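Local atomic coordinates of putative alpha-ketoglutarate-dependent taurine dioxygenase (PDB entry 5HSX), a protein that probably acts as an Fe(II)- and 2-oxoglutarate-dependent dioxygenase of the TfdA/TauD family. Residues H69-V73 and V92-V98; T83-F89 and A317-L322; E97-S102 and R286-T292. Residue numbers count along the deposited sequence, not the author numbering.

Contact 1 of 3, residues H69-V73 and V92-V98; sequences HEQHV and VEGHPEV. With EDO (1,2-ethanediol), chain S.
Lay the first turn of helix 69-77 against loop 92-98, a type II turn from Val-92 to His-95 running into a type I turn from His-95 to Val-98. CA atoms lie 7.2 Å apart at His-69 and Val-98, 7.1 Å at Val-73 and Glu-97. His-69 (chi1 m) turns its ring edge toward the face of His-95 (chi1 m, chi2 -75°), an offset edge-to-face pair, centroids 5.2 Å apart, planes at 62°; His-69 CB lies 3.8 Å over the His-95 centroid, a CH-pi contact. Val-73 and Val-98, both t, meet CG2 to CG2 at 3.6 Å. Glu-70 (m, p) brings OE2 3.4 Å from His-95 CE1; Glu-70 OE1 accepts a hydrogen bond from ethanediol O1 at 3.2 Å, the diol probably from crystallisation liquor. His-69 ND1 is hydrogen-bonded to Arg-139. The helix start thus packs on the turn-rich lead-in to strand 99-101, Val-98 and the His-69 ring also reaching Tyr-289. Without hydrogen bonds across, the edge-to-face imidazoles, CH-pi contact and valines hold it.

Contact 2 of 3, residues T83-F89 and A317-L322; sequences TLGHPVF and AAAVAL
Loop 83-89, extended through His-86, then bending at Pro-87 and Val-88, runs past the last turns of the C-terminal helix 313-322, CA atoms 5.3 Å apart at His-86 and Ala-317, 5.8 Å at Phe-89 and Ala-321. In the bend His-86 ND1 (chi1 t) accepts hydrogen bonds from Val-88 N and Phe-89 N, both 3.0 Å. Ala-317 CB lies 3.8 Å from Gly-85 O. Ala-318 CB approaches His-86 CD2 at 3.5 Å and, at the ring edge, Phe-89 CD2 at 3.7 Å. Val-320 (t) places CG1 3.7 Å from Thr-83 OG1, which is hydrogen-bonded to Tyr-99. Ala-321 fits CB against Phe-89 O at 3.2 Å and His-86 CB at 3.9 Å. Leu-322 (m, t) lays CD1 over the face of Phe-89 (chi1 m), 3.8 Å from its centroid, a CH-pi contact. The helix leads into Asn-323, which binds sodium with His-123, Asp-125 and His-273, probably where the family holds Fe(II). Small alanines let the backbones come close in largely apolar packing, without hydrogen bonds across.

Contact 3 of 3, residues E97-S102 and R286-T292; sequences EVYSIS and RQLYRTT
Four backbone hydrogen bonds join these antiparallel strands: Tyr-99 N to Arg-290 O, 2.8 Å, with Arg-290 N to Tyr-99 O, 2.9 Å; then Ile-101 N to Leu-288 O, 2.9 Å, with Leu-288 N to Ile-101 O, 2.8 Å. Between these hydrogen-bonded pairs sits the non-hydrogen-bonded pair Ser-100 and Tyr-289, CA atoms 4.8 Å apart. Gln-287 (t, p) folds back so that NE2 donates to Ser-100 OG at 2.8 Å and to Leu-288 O at 3.0 Å. Past the other end a water links Glu-97 O (2.6 Å) to Thr-292 N (2.9 Å). The axes of strands 99-101 and 287-292 approach to 4.7 Å, their directions 148° apart.

On the face carrying Tyr-99, Ile-101, Leu-288 and Arg-290, Tyr-99 CB lies over the Arg-290 guanidinium, and Ile-101 CD1 touches Arg-290 CB at 3.7 Å; that guanidinium reaches Val-320 O on helix 313-322. On the face of Ser-100 and Tyr-289, Tyr-289 CB packs against Val-98 CG1 at 3.7 Å. Since 287-293 also pairs with 135-140, strand 99-101 forms an outer strand of the mixed sheet, part of the double-stranded beta-helix (jelly-roll) fold characteristic of TauD/TfdA dioxygenases.

How the contacts relate
From the N terminus, helix 69-77 comes first, and contact 1 closes the short loop that follows by bringing 92-98 back to it. Residues 83-89 lie within that loop but pair with the C-terminal helix, so contact 2 crosses contact 1; Pro-96 O and Gly-85 N, 2.6 Å apart, probably form a hydrogen bond. Contact 3 starts as contact 1 ends, sharing Glu-97 and Val-98; its second segment, 286-292, on strand 287-293, precedes the last helix, so contact 3 lies within the span of contact 2. Thr-83 joins contacts 2 and 3, Thr-83 OG1 2.8 Å from Tyr-99 OH and Thr-83 N 2.9 Å from Thr-292 O, both probable hydrogen bonds. Together they tie helix 69-77, sheet edge and C-terminal helix.

Contact 1 of 3, residues H69-V73 and V92-V98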
ATOM      1  N   HIS B  69      24.081  17.844  -5.819  1.00 30.12           N
ATOM      2  CA  HIS B  69      22.989  18.764  -6.134  1.00 29.38           C
ATOM      3  C   HIS B  69      23.077  19.232  -7.581  1.00 30.59           C
ATOM      4  O   HIS B  69      22.056  19.339  -8.274  1.00 31.33           O
ATOM      5  CB  HIS B  69      23.013  19.977  -5.196  1.00 35.34           C
ATOM      6  CG  HIS B  69      22.638  19.667  -3.779  1.00 36.69           C
ATOM      7  ND1 HIS B  69      21.745  18.674  -3.440  1.00 33.31           N
ATOM      8  CD2 HIS B  69      23.026  20.238  -2.612  1.00 34.86           C
ATOM      9  CE1 HIS B  69      21.607  18.637  -2.126  1.00 35.11           C
ATOM     10  NE2 HIS B  69      22.374  19.575  -1.599  1.00 33.53           N
ATOM     11  N   GLU B  70      24.294  19.509  -8.057  1.00 31.85           N
ATOM     12  CA  GLU B  70      24.465  19.944  -9.440  1.00 34.04           C
ATOM     13  C   GLU B  70      24.042  18.862 -10.423  1.00 33.71           C
ATOM     14  O   GLU B  70      23.390  19.153 -11.433  1.00 32.04           O
ATOM     15  CB  GLU B  70      25.916  20.353  -9.701  1.00 41.99           C
ATOM     16  CG  GLU B  70      26.324  21.672  -9.065  1.00 56.80           C
ATOM     17  CD  GLU B  70      26.772  21.523  -7.618  1.00 69.43           C
ATOM     18  OE1 GLU B  70      26.538  20.451  -7.011  1.00 67.67           O
ATOM     19  OE2 GLU B  70      27.372  22.484  -7.090  1.00 74.52           O
ATOM     20  N   GLN B  71      24.409  17.606 -10.152  1.00 35.01           N
ATOM     21  CA  GLN B  71      24.022  16.527 -11.055  1.00 35.90           C
ATOM     22  C   GLN B  71      22.518  16.299 -11.026  1.00 30.96           C
ATOM     23  O   GLN B  71      21.907  16.019 -12.062  1.00 29.48           O
ATOM     24  CB  GLN B  71      24.777  15.247 -10.696  1.00 31.73           C
ATOM     25  CG  GLN B  71      26.254  15.296 -11.082  1.00 36.14           C
ATOM     26  CD  GLN B  71      27.095  14.276 -10.324  1.00 39.95           C
ATOM     27  OE1 GLN B  71      26.664  13.722  -9.309  1.00 36.28           O
ATOM     28  NE2 GLN B  71      28.307  14.031 -10.815  1.00 38.90           N
ATOM     29  N   HIS B  72      21.907  16.426  -9.846  1.00 26.57           N
ATOM     30  CA  HIS B  72      20.458  16.300  -9.721  1.00 28.67           C
ATOM     31  C   HIS B  72      19.749  17.375 -10.543  1.00 28.00           C
ATOM     32  O   HIS B  72      18.795  17.091 -11.279  1.00 27.70           O
ATOM     33  CB  HIS B  72      20.094  16.380  -8.230  1.00 28.32           C
ATOM     34  CG  HIS B  72      18.648  16.149  -7.912  1.00 26.12           C
ATOM     35  ND1 HIS B  72      18.191  16.063  -6.612  1.00 26.44           N
ATOM     36  CD2 HIS B  72      17.560  15.991  -8.704  1.00 24.46           C
ATOM     37  CE1 HIS B  72      16.886  15.860  -6.617  1.00 26.55           C
ATOM     38  NE2 HIS B  72      16.478  15.814  -7.874  1.00 25.32           N
ATOM     39  N   VAL B  73      20.215  18.621 -10.443  1.00 27.28           N
ATOM     40  CA  VAL B  73      19.618  19.698 -11.229  1.00 28.53           C
ATOM     41  C   VAL B  73      19.849  19.462 -12.715  1.00 30.82           C
ATOM     42  O   VAL B  73      18.938  19.639 -13.536  1.00 28.48           O
ATOM     43  CB  VAL B  73      20.170  21.065 -10.777  1.00 28.03           C
ATOM     44  CG1 VAL B  73      19.784  22.168 -11.771  1.00 30.63           C
ATOM     45  CG2 VAL B  73      19.665  21.396  -9.375  1.00 27.19           C
ATOM     46  N   VAL B  92      18.079  25.081   0.363  1.00 35.14           N
ATOM     47  CA  VAL B  92      19.431  24.542   0.307  1.00 34.30           C
ATOM     48  C   VAL B  92      20.329  25.663  -0.183  1.00 38.71           C
ATOM     49  O   VAL B  92      20.131  26.176  -1.292  1.00 36.62           O
ATOM     50  CB  VAL B  92      19.528  23.319  -0.621  1.00 32.94           C
ATOM     51  CG1 VAL B  92      20.979  22.856  -0.729  1.00 40.10           C
ATOM     52  CG2 VAL B  92      18.607  22.193  -0.147  1.00 34.81           C
ATOM     53  N   GLU B  93      21.307  26.050   0.639  1.00 35.98           N
ATOM     54  CA  GLU B  93      22.169  27.181   0.312  1.00 38.72           C
ATOM     55  C   GLU B  93      22.864  26.972  -1.029  1.00 39.67           C
ATOM     56  O   GLU B  93      23.449  25.915  -1.281  1.00 41.40           O
ATOM     57  CB  GLU B  93      23.214  27.391   1.414  1.00 43.90           C
ATOM     58  CG  GLU B  93      22.670  28.016   2.689  1.00 58.76           C
ATOM     59  CD  GLU B  93      22.517  29.526   2.591  1.00 69.68           C
ATOM     60  OE1 GLU B  93      23.444  30.192   2.082  1.00 75.61           O
ATOM     61  OE2 GLU B  93      21.469  30.050   3.026  1.00 71.51           O
ATOM     62  N   GLY B  94      22.798  27.991  -1.889  1.00 35.05           N
ATOM     63  CA  GLY B  94      23.429  27.952  -3.193  1.00 36.51           C
ATOM     64  C   GLY B  94      22.661  27.222  -4.278  1.00 32.44           C
ATOM     65  O   GLY B  94      23.129  27.191  -5.423  1.00 33.74           O
ATOM     66  N   HIS B  95      21.501  26.644  -3.970  1.00 31.93           N
ATOM     67  CA  HIS B  95      20.749  25.824  -4.925  1.00 33.77           C
ATOM     68  C   HIS B  95      19.264  26.108  -4.775  1.00 29.84           C
ATOM     69  O   HIS B  95      18.530  25.361  -4.114  1.00 29.11           O
ATOM     70  CB  HIS B  95      21.049  24.335  -4.727  1.00 29.66           C
ATOM     71  CG  HIS B  95      22.505  24.001  -4.838  1.00 36.03           C
ATOM     72  ND1 HIS B  95      23.166  23.957  -6.046  1.00 38.07           N
ATOM     73  CD2 HIS B  95      23.430  23.717  -3.891  1.00 37.62           C
ATOM     74  CE1 HIS B  95      24.435  23.654  -5.840  1.00 41.54           C
ATOM     75  NE2 HIS B  95      24.622  23.502  -4.542  1.00 39.46           N
ATOM     76  N   PRO B  96      18.775  27.181  -5.400  1.00 30.76           N
ATOM     77  CA  PRO B  96      17.348  27.515  -5.272  1.00 29.96           C
ATOM     78  C   PRO B  96      16.431  26.468  -5.870  1.00 32.97           C
ATOM     79  O   PRO B  96      15.233  26.472  -5.564  1.00 28.40           O
ATOM     80  CB  PRO B  96      17.231  28.853  -6.018  1.00 30.91           C
ATOM     81  CG  PRO B  96      18.362  28.826  -7.000  1.00 31.60           C
ATOM     82  CD  PRO B  96      19.485  28.104  -6.307  1.00 31.20           C
ATOM     83  N   GLU B  97      16.953  25.563  -6.699  1.00 28.43           N
ATOM     84  CA  GLU B  97      16.132  24.539  -7.335  1.00 27.51           C
ATOM     85  C   GLU B  97      15.924  23.316  -6.465  1.00 30.51           C
ATOM     86  O   GLU B  97      15.078  22.481  -6.796  1.00 30.57           O
ATOM     87  CB  GLU B  97      16.763  24.068  -8.649  1.00 30.65           C
ATOM     88  CG  GLU B  97      17.259  25.173  -9.556  1.00 32.63           C
ATOM     89  CD  GLU B  97      18.687  25.583  -9.253  1.00 32.97           C
ATOM     90  OE1 GLU B  97      19.277  26.280 -10.102  1.00 36.72           O
ATOM     91  OE2 GLU B  97      19.218  25.217  -8.173  1.00 33.09           O
ATOM     92  N   VAL B  98      16.684  23.168  -5.384  1.00 28.33           N
ATOM     93  CA  VAL B  98      16.724  21.922  -4.628  1.00 26.31           C
ATOM     94  C   VAL B  98      16.059  22.137  -3.277  1.00 26.76           C
ATOM     95  O   VAL B  98      16.403  23.075  -2.548  1.00 31.15           O
ATOM     96  CB  VAL B  98      18.168  21.424  -4.464  1.00 29.80           C
ATOM     97  CG1 VAL B  98      18.187  20.106  -3.704  1.00 27.36           C
ATOM     98  CG2 VAL B  98      18.815  21.273  -5.831  1.00 28.53           C
TER
HETATM   99  C1  EDO S 407      26.424  18.110  -3.545  1.00 60.44           C
HETATM  100  O1  EDO S 407      26.627  19.466  -3.965  1.00 68.45           O
HETATM  101  C2  EDO S 407      25.490  18.072  -2.344  1.00 62.30           C
HETATM  102  O2  EDO S 407      24.905  16.773  -2.213  1.00 60.33           O

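Contact 2 of 3, residues T83-F89 and A317-L322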
ATOM      1  N   THR B  83      11.615  24.579 -11.008  1.00 23.95           N
ATOM      2  CA  THR B  83      11.073  25.599 -10.123  1.00 25.51           C
ATOM      3  C   THR B  83      12.189  26.157  -9.246  1.00 27.61           C
ATOM      4  O   THR B  83      13.171  25.475  -8.942  1.00 26.78           O
ATOM      5  CB  THR B  83       9.941  25.034  -9.250  1.00 31.81           C
ATOM      6  OG1 THR B  83      10.481  24.115  -8.297  1.00 35.43           O
ATOM      7  CG2 THR B  83       8.920  24.310 -10.110  1.00 28.10           C
ATOM      8  N   LEU B  84      12.049  27.424  -8.869  1.00 31.41           N
ATOM      9  CA  LEU B  84      13.022  28.126  -8.043  1.00 32.85           C
ATOM     10  C   LEU B  84      12.388  28.399  -6.688  1.00 53.80           C
ATOM     11  O   LEU B  84      11.295  28.972  -6.614  1.00 62.04           O
ATOM     12  CB  LEU B  84      13.478  29.419  -8.722  1.00 35.84           C
ATOM     13  CG  LEU B  84      14.087  29.140 -10.096  1.00 32.59           C
ATOM     14  CD1 LEU B  84      14.359  30.430 -10.838  1.00 33.40           C
ATOM     15  CD2 LEU B  84      15.365  28.329  -9.964  1.00 36.73           C
ATOM     16  N   GLY B  85      13.085  28.002  -5.628  1.00 53.51           N
ATOM     17  CA  GLY B  85      12.457  27.639  -4.368  1.00 50.20           C
ATOM     18  C   GLY B  85      11.975  28.765  -3.480  1.00 48.96           C
ATOM     19  O   GLY B  85      11.637  29.863  -3.935  1.00 49.40           O
ATOM     20  N   HIS B  86      11.918  28.465  -2.174  1.00 46.06           N
ATOM     21  CA  HIS B  86      11.423  29.270  -1.072  1.00 49.15           C
ATOM     22  C   HIS B  86      12.581  29.704  -0.180  1.00 47.65           C
ATOM     23  O   HIS B  86      13.505  28.918   0.061  1.00 47.55           O
ATOM     24  CB  HIS B  86      10.397  28.482  -0.237  1.00 49.79           C
ATOM     25  CG  HIS B  86       9.665  29.316   0.769  1.00 51.35           C
ATOM     26  ND1 HIS B  86      10.128  29.511   2.053  1.00 54.64           N
ATOM     27  CD2 HIS B  86       8.511  30.018   0.675  1.00 53.10           C
ATOM     28  CE1 HIS B  86       9.288  30.292   2.709  1.00 55.96           C
ATOM     29  NE2 HIS B  86       8.297  30.613   1.895  1.00 53.90           N
ATOM     30  N   PRO B  87      12.566  30.944   0.321  1.00 48.91           N
ATOM     31  CA  PRO B  87      13.718  31.438   1.093  1.00 56.41           C
ATOM     32  C   PRO B  87      13.952  30.705   2.409  1.00 53.46           C
ATOM     33  O   PRO B  87      15.043  30.842   2.979  1.00 43.05           O
ATOM     34  CB  PRO B  87      13.373  32.915   1.335  1.00 57.94           C
ATOM     35  CG  PRO B  87      11.892  33.004   1.162  1.00 57.37           C
ATOM     36  CD  PRO B  87      11.543  31.986   0.124  1.00 47.90           C
ATOM     37  N   VAL B  88      12.989  29.921   2.900  1.00 46.30           N
ATOM     38  CA  VAL B  88      13.119  29.302   4.216  1.00 51.60           C
ATOM     39  C   VAL B  88      12.811  27.815   4.124  1.00 48.11           C
ATOM     40  O   VAL B  88      13.671  26.972   4.412  1.00 46.90           O
ATOM     41  CB  VAL B  88      12.200  29.989   5.244  1.00 54.43           C
ATOM     42  N   PHE B  89      11.589  27.489   3.714  1.00 46.12           N
ATOM     43  CA  PHE B  89      11.134  26.105   3.674  1.00 50.26           C
ATOM     44  C   PHE B  89      11.943  25.283   2.677  1.00 49.22           C
ATOM     45  O   PHE B  89      11.939  25.566   1.472  1.00 43.46           O
ATOM     46  CB  PHE B  89       9.649  26.069   3.319  1.00 47.56           C
ATOM     47  CG  PHE B  89       8.775  26.763   4.323  1.00 54.58           C
ATOM     48  CD1 PHE B  89       9.009  26.613   5.684  1.00 56.63           C
ATOM     49  CD2 PHE B  89       7.731  27.579   3.912  1.00 52.95           C
ATOM     50  CE1 PHE B  89       8.210  27.250   6.614  1.00 61.20           C
ATOM     51  CE2 PHE B  89       6.928  28.221   4.838  1.00 56.66           C
ATOM     52  CZ  PHE B  89       7.168  28.056   6.192  1.00 62.73           C
ATOM     53  N   ALA B 317       5.462  29.379  -3.655  1.00 59.03           N
ATOM     54  CA  ALA B 317       6.768  28.749  -3.473  1.00 61.64           C
ATOM     55  C   ALA B 317       6.816  27.933  -2.184  1.00 61.82           C
ATOM     56  O   ALA B 317       7.470  26.884  -2.129  1.00 62.63           O
ATOM     57  CB  ALA B 317       7.869  29.810  -3.477  1.00 65.75           C
ATOM     58  N   ALA B 318       6.133  28.403  -1.136  1.00 61.59           N
ATOM     59  CA  ALA B 318       6.064  27.638   0.106  1.00 63.92           C
ATOM     60  C   ALA B 318       5.344  26.314  -0.109  1.00 59.34           C
ATOM     61  O   ALA B 318       5.714  25.292   0.483  1.00 60.35           O
ATOM     62  CB  ALA B 318       5.370  28.459   1.193  1.00 62.77           C
ATOM     63  N   ALA B 319       4.317  26.311  -0.961  1.00 56.22           N
ATOM     64  CA  ALA B 319       3.630  25.064  -1.279  1.00 58.40           C
ATOM     65  C   ALA B 319       4.535  24.127  -2.071  1.00 61.12           C
ATOM     66  O   ALA B 319       4.598  22.924  -1.778  1.00 55.04           O
ATOM     67  CB  ALA B 319       2.339  25.353  -2.046  1.00 56.41           C
ATOM     68  N   VAL B 320       5.247  24.658  -3.073  1.00 55.49           N
ATOM     69  CA  VAL B 320       6.207  23.842  -3.814  1.00 57.08           C
ATOM     70  C   VAL B 320       7.219  23.221  -2.860  1.00 60.13           C
ATOM     71  O   VAL B 320       7.563  22.039  -2.975  1.00 61.02           O
ATOM     72  CB  VAL B 320       6.897  24.679  -4.910  1.00 58.47           C
ATOM     73  CG1 VAL B 320       8.048  23.903  -5.526  1.00 61.22           C
ATOM     74  CG2 VAL B 320       5.899  25.081  -5.991  1.00 55.69           C
ATOM     75  N   ALA B 321       7.687  24.000  -1.884  1.00 62.07           N
ATOM     76  CA  ALA B 321       8.735  23.521  -0.992  1.00 65.39           C
ATOM     77  C   ALA B 321       8.206  22.516   0.023  1.00 65.06           C
ATOM     78  O   ALA B 321       8.955  21.644   0.479  1.00 67.55           O
ATOM     79  CB  ALA B 321       9.394  24.702  -0.280  1.00 67.95           C
ATOM     80  N   LEU B 322       6.925  22.603   0.379  1.00 62.48           N
ATOM     81  CA  LEU B 322       6.389  21.824   1.489  1.00 63.08           C
ATOM     82  C   LEU B 322       5.458  20.689   1.080  1.00 60.88           C
ATOM     83  O   LEU B 322       5.412  19.676   1.782  1.00 62.42           O
ATOM     84  CB  LEU B 322       5.645  22.741   2.469  1.00 62.71           C
ATOM     85  CG  LEU B 322       6.489  23.789   3.206  1.00 65.56           C
ATOM     86  CD1 LEU B 322       5.600  24.683   4.056  1.00 65.50           C
ATOM     87  CD2 LEU B 322       7.559  23.129   4.062  1.00 69.15           C
TER

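Contact 3 of 3, residues E97-S102 and R286-T292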
ATOM      1  N   GLU B  97      16.953  25.563  -6.699  1.00 28.43           N
ATOM      2  CA  GLU B  97      16.132  24.539  -7.335  1.00 27.51           C
ATOM      3  C   GLU B  97      15.924  23.316  -6.465  1.00 30.51           C
ATOM      4  O   GLU B  97      15.078  22.481  -6.796  1.00 30.57           O
ATOM      5  CB  GLU B  97      16.763  24.068  -8.649  1.00 30.65           C
ATOM      6  CG  GLU B  97      17.259  25.173  -9.556  1.00 32.63           C
ATOM      7  CD  GLU B  97      18.687  25.583  -9.253  1.00 32.97           C
ATOM      8  OE1 GLU B  97      19.277  26.280 -10.102  1.00 36.72           O
ATOM      9  OE2 GLU B  97      19.218  25.217  -8.173  1.00 33.09           O
ATOM     10  N   VAL B  98      16.684  23.168  -5.384  1.00 28.33           N
ATOM     11  CA  VAL B  98      16.724  21.922  -4.628  1.00 26.31           C
ATOM     12  C   VAL B  98      16.059  22.137  -3.277  1.00 26.76           C
ATOM     13  O   VAL B  98      16.403  23.075  -2.548  1.00 31.15           O
ATOM     14  CB  VAL B  98      18.168  21.424  -4.464  1.00 29.80           C
ATOM     15  CG1 VAL B  98      18.187  20.106  -3.704  1.00 27.36           C
ATOM     16  CG2 VAL B  98      18.815  21.273  -5.831  1.00 28.53           C
ATOM     17  N   TYR B  99      15.117  21.261  -2.942  1.00 27.78           N
ATOM     18  CA  TYR B  99      14.380  21.321  -1.687  1.00 26.66           C
ATOM     19  C   TYR B  99      14.825  20.178  -0.791  1.00 28.50           C
ATOM     20  O   TYR B  99      14.850  19.019  -1.223  1.00 28.48           O
ATOM     21  CB  TYR B  99      12.874  21.239  -1.931  1.00 28.02           C
ATOM     22  CG  TYR B  99      12.391  22.261  -2.929  1.00 36.92           C
ATOM     23  CD1 TYR B  99      12.299  21.948  -4.281  1.00 49.04           C
ATOM     24  CD2 TYR B  99      12.043  23.542  -2.526  1.00 45.34           C
ATOM     25  CE1 TYR B  99      11.867  22.882  -5.204  1.00 53.36           C
ATOM     26  CE2 TYR B  99      11.608  24.485  -3.442  1.00 48.68           C
ATOM     27  CZ  TYR B  99      11.525  24.149  -4.780  1.00 49.94           C
ATOM     28  OH  TYR B  99      11.093  25.075  -5.701  1.00 47.46           O
ATOM     29  N   SER B 100      15.156  20.505   0.452  1.00 30.93           N
ATOM     30  CA  SER B 100      15.612  19.516   1.423  1.00 35.88           C
ATOM     31  C   SER B 100      14.409  18.886   2.115  1.00 36.05           C
ATOM     32  O   SER B 100      13.491  19.592   2.542  1.00 34.19           O
ATOM     33  CB  SER B 100      16.540  20.176   2.445  1.00 40.19           C
ATOM     34  OG  SER B 100      16.957  19.257   3.442  1.00 39.96           O
ATOM     35  N   ILE B 101      14.407  17.555   2.203  1.00 32.75           N
ATOM     36  CA  ILE B 101      13.379  16.799   2.913  1.00 41.06           C
ATOM     37  C   ILE B 101      14.079  15.994   4.001  1.00 45.61           C
ATOM     38  O   ILE B 101      14.873  15.090   3.704  1.00 41.12           O
ATOM     39  CB  ILE B 101      12.578  15.880   1.978  1.00 43.56           C
ATOM     40  CG1 ILE B 101      11.597  16.685   1.128  1.00 47.48           C
ATOM     41  CG2 ILE B 101      11.822  14.826   2.779  1.00 45.17           C
ATOM     42  CD1 ILE B 101      12.084  16.959  -0.253  1.00 42.68           C
ATOM     43  N   SER B 102      13.805  16.326   5.258  1.00 47.10           N
ATOM     44  CA  SER B 102      14.385  15.581   6.368  1.00 55.65           C
ATOM     45  C   SER B 102      13.421  15.480   7.546  1.00 57.25           C
ATOM     46  O   SER B 102      13.617  14.668   8.451  1.00 64.73           O
ATOM     47  CB  SER B 102      15.701  16.224   6.815  1.00 62.86           C
ATOM     48  OG  SER B 102      15.531  17.603   7.083  1.00 66.06           O
ATOM     49  N   ARG B 286      16.916  10.521   8.006  1.00 50.62           N
ATOM     50  CA  ARG B 286      16.382  10.407   6.654  1.00 43.39           C
ATOM     51  C   ARG B 286      16.557  11.745   5.956  1.00 49.20           C
ATOM     52  O   ARG B 286      16.024  12.757   6.423  1.00 51.77           O
ATOM     53  CB  ARG B 286      14.908   9.994   6.686  1.00 41.96           C
ATOM     54  CG  ARG B 286      14.289   9.660   5.334  1.00 41.18           C
ATOM     55  CD  ARG B 286      12.882   9.110   5.533  1.00 43.68           C
ATOM     56  NE  ARG B 286      12.231   8.647   4.309  1.00 45.91           N
ATOM     57  CZ  ARG B 286      11.403   9.393   3.580  1.00 40.91           C
ATOM     58  NH1 ARG B 286      11.146  10.642   3.949  1.00 38.06           N
ATOM     59  NH2 ARG B 286      10.836   8.898   2.488  1.00 35.53           N
ATOM     60  N   GLN B 287      17.304  11.755   4.852  1.00 37.54           N
ATOM     61  CA  GLN B 287      17.582  12.980   4.110  1.00 33.04           C
ATOM     62  C   GLN B 287      17.383  12.712   2.630  1.00 30.51           C
ATOM     63  O   GLN B 287      18.067  11.859   2.054  1.00 29.70           O
ATOM     64  CB  GLN B 287      19.005  13.485   4.367  1.00 37.10           C
ATOM     65  CG  GLN B 287      19.360  14.742   3.564  1.00 35.74           C
ATOM     66  CD  GLN B 287      18.648  15.989   4.068  1.00 39.09           C
ATOM     67  OE1 GLN B 287      18.805  16.381   5.223  1.00 45.60           O
ATOM     68  NE2 GLN B 287      17.871  16.621   3.201  1.00 38.01           N
ATOM     69  N   LEU B 288      16.452  13.437   2.020  1.00 28.60           N
ATOM     70  CA  LEU B 288      16.235  13.386   0.586  1.00 26.88           C
ATOM     71  C   LEU B 288      16.283  14.805   0.042  1.00 31.35           C
ATOM     72  O   LEU B 288      16.221  15.782   0.794  1.00 33.40           O
ATOM     73  CB  LEU B 288      14.894  12.720   0.237  1.00 27.58           C
ATOM     74  CG  LEU B 288      14.679  11.273   0.703  1.00 26.94           C
ATOM     75  CD1 LEU B 288      14.071  11.228   2.098  1.00 28.33           C
ATOM     76  CD2 LEU B 288      13.803  10.507  -0.294  1.00 26.89           C
ATOM     77  N   TYR B 289      16.406  14.911  -1.279  1.00 25.96           N
ATOM     78  CA  TYR B 289      16.378  16.202  -1.954  1.00 26.63           C
ATOM     79  C   TYR B 289      15.475  16.093  -3.166  1.00 24.81           C
ATOM     80  O   TYR B 289      15.450  15.054  -3.834  1.00 24.88           O
ATOM     81  CB  TYR B 289      17.780  16.660  -2.377  1.00 25.98           C
ATOM     82  CG  TYR B 289      18.687  16.884  -1.201  1.00 29.18           C
ATOM     83  CD1 TYR B 289      18.651  18.078  -0.484  1.00 30.39           C
ATOM     84  CD2 TYR B 289      19.567  15.892  -0.787  1.00 32.39           C
ATOM     85  CE1 TYR B 289      19.485  18.277   0.621  1.00 30.88           C
ATOM     86  CE2 TYR B 289      20.399  16.083   0.302  1.00 32.15           C
ATOM     87  CZ  TYR B 289      20.353  17.274   0.998  1.00 31.17           C
ATOM     88  OH  TYR B 289      21.183  17.447   2.077  1.00 33.62           O
ATOM     89  N   ARG B 290      14.726  17.163  -3.436  1.00 23.41           N
ATOM     90  CA  ARG B 290      13.720  17.162  -4.484  1.00 22.26           C
ATOM     91  C   ARG B 290      13.929  18.358  -5.399  1.00 23.64           C
ATOM     92  O   ARG B 290      14.269  19.456  -4.947  1.00 24.05           O
ATOM     93  CB  ARG B 290      12.286  17.196  -3.911  1.00 24.80           C
ATOM     94  CG  ARG B 290      11.218  17.346  -4.992  1.00 27.38           C
ATOM     95  CD  ARG B 290       9.777  17.208  -4.513  1.00 32.67           C
ATOM     96  NE  ARG B 290       9.502  17.828  -3.224  1.00 36.38           N
ATOM     97  CZ  ARG B 290       9.299  19.127  -3.021  1.00 37.60           C
ATOM     98  NH1 ARG B 290       9.360  19.987  -4.024  1.00 43.08           N
ATOM     99  NH2 ARG B 290       9.040  19.573  -1.801  1.00 39.47           N
ATOM    100  N   THR B 291      13.749  18.127  -6.689  1.00 22.61           N
ATOM    101  CA  THR B 291      13.560  19.195  -7.658  1.00 21.83           C
ATOM    102  C   THR B 291      12.174  19.018  -8.257  1.00 23.34           C
ATOM    103  O   THR B 291      11.616  17.915  -8.241  1.00 21.69           O
ATOM    104  CB  THR B 291      14.617  19.148  -8.761  1.00 24.26           C
ATOM    105  OG1 THR B 291      14.556  17.872  -9.411  1.00 24.63           O
ATOM    106  CG2 THR B 291      16.019  19.358  -8.183  1.00 27.12           C
ATOM    107  N   THR B 292      11.587  20.103  -8.762  1.00 23.10           N
ATOM    108  CA  THR B 292      10.313  19.952  -9.450  1.00 23.80           C
ATOM    109  C   THR B 292      10.323  20.802 -10.712  1.00 23.36           C
ATOM    110  O   THR B 292      11.070  21.781 -10.829  1.00 22.64           O
ATOM    111  CB  THR B 292       9.082  20.285  -8.562  1.00 31.04           C
ATOM    112  OG1 THR B 292       8.836  21.685  -8.532  1.00 34.12           O
ATOM    113  CG2 THR B 292       9.268  19.799  -7.121  1.00 20.40           C
TER
HETATM  114  O   HOH W   1      13.128  22.565  -8.521  1.00 22.83           O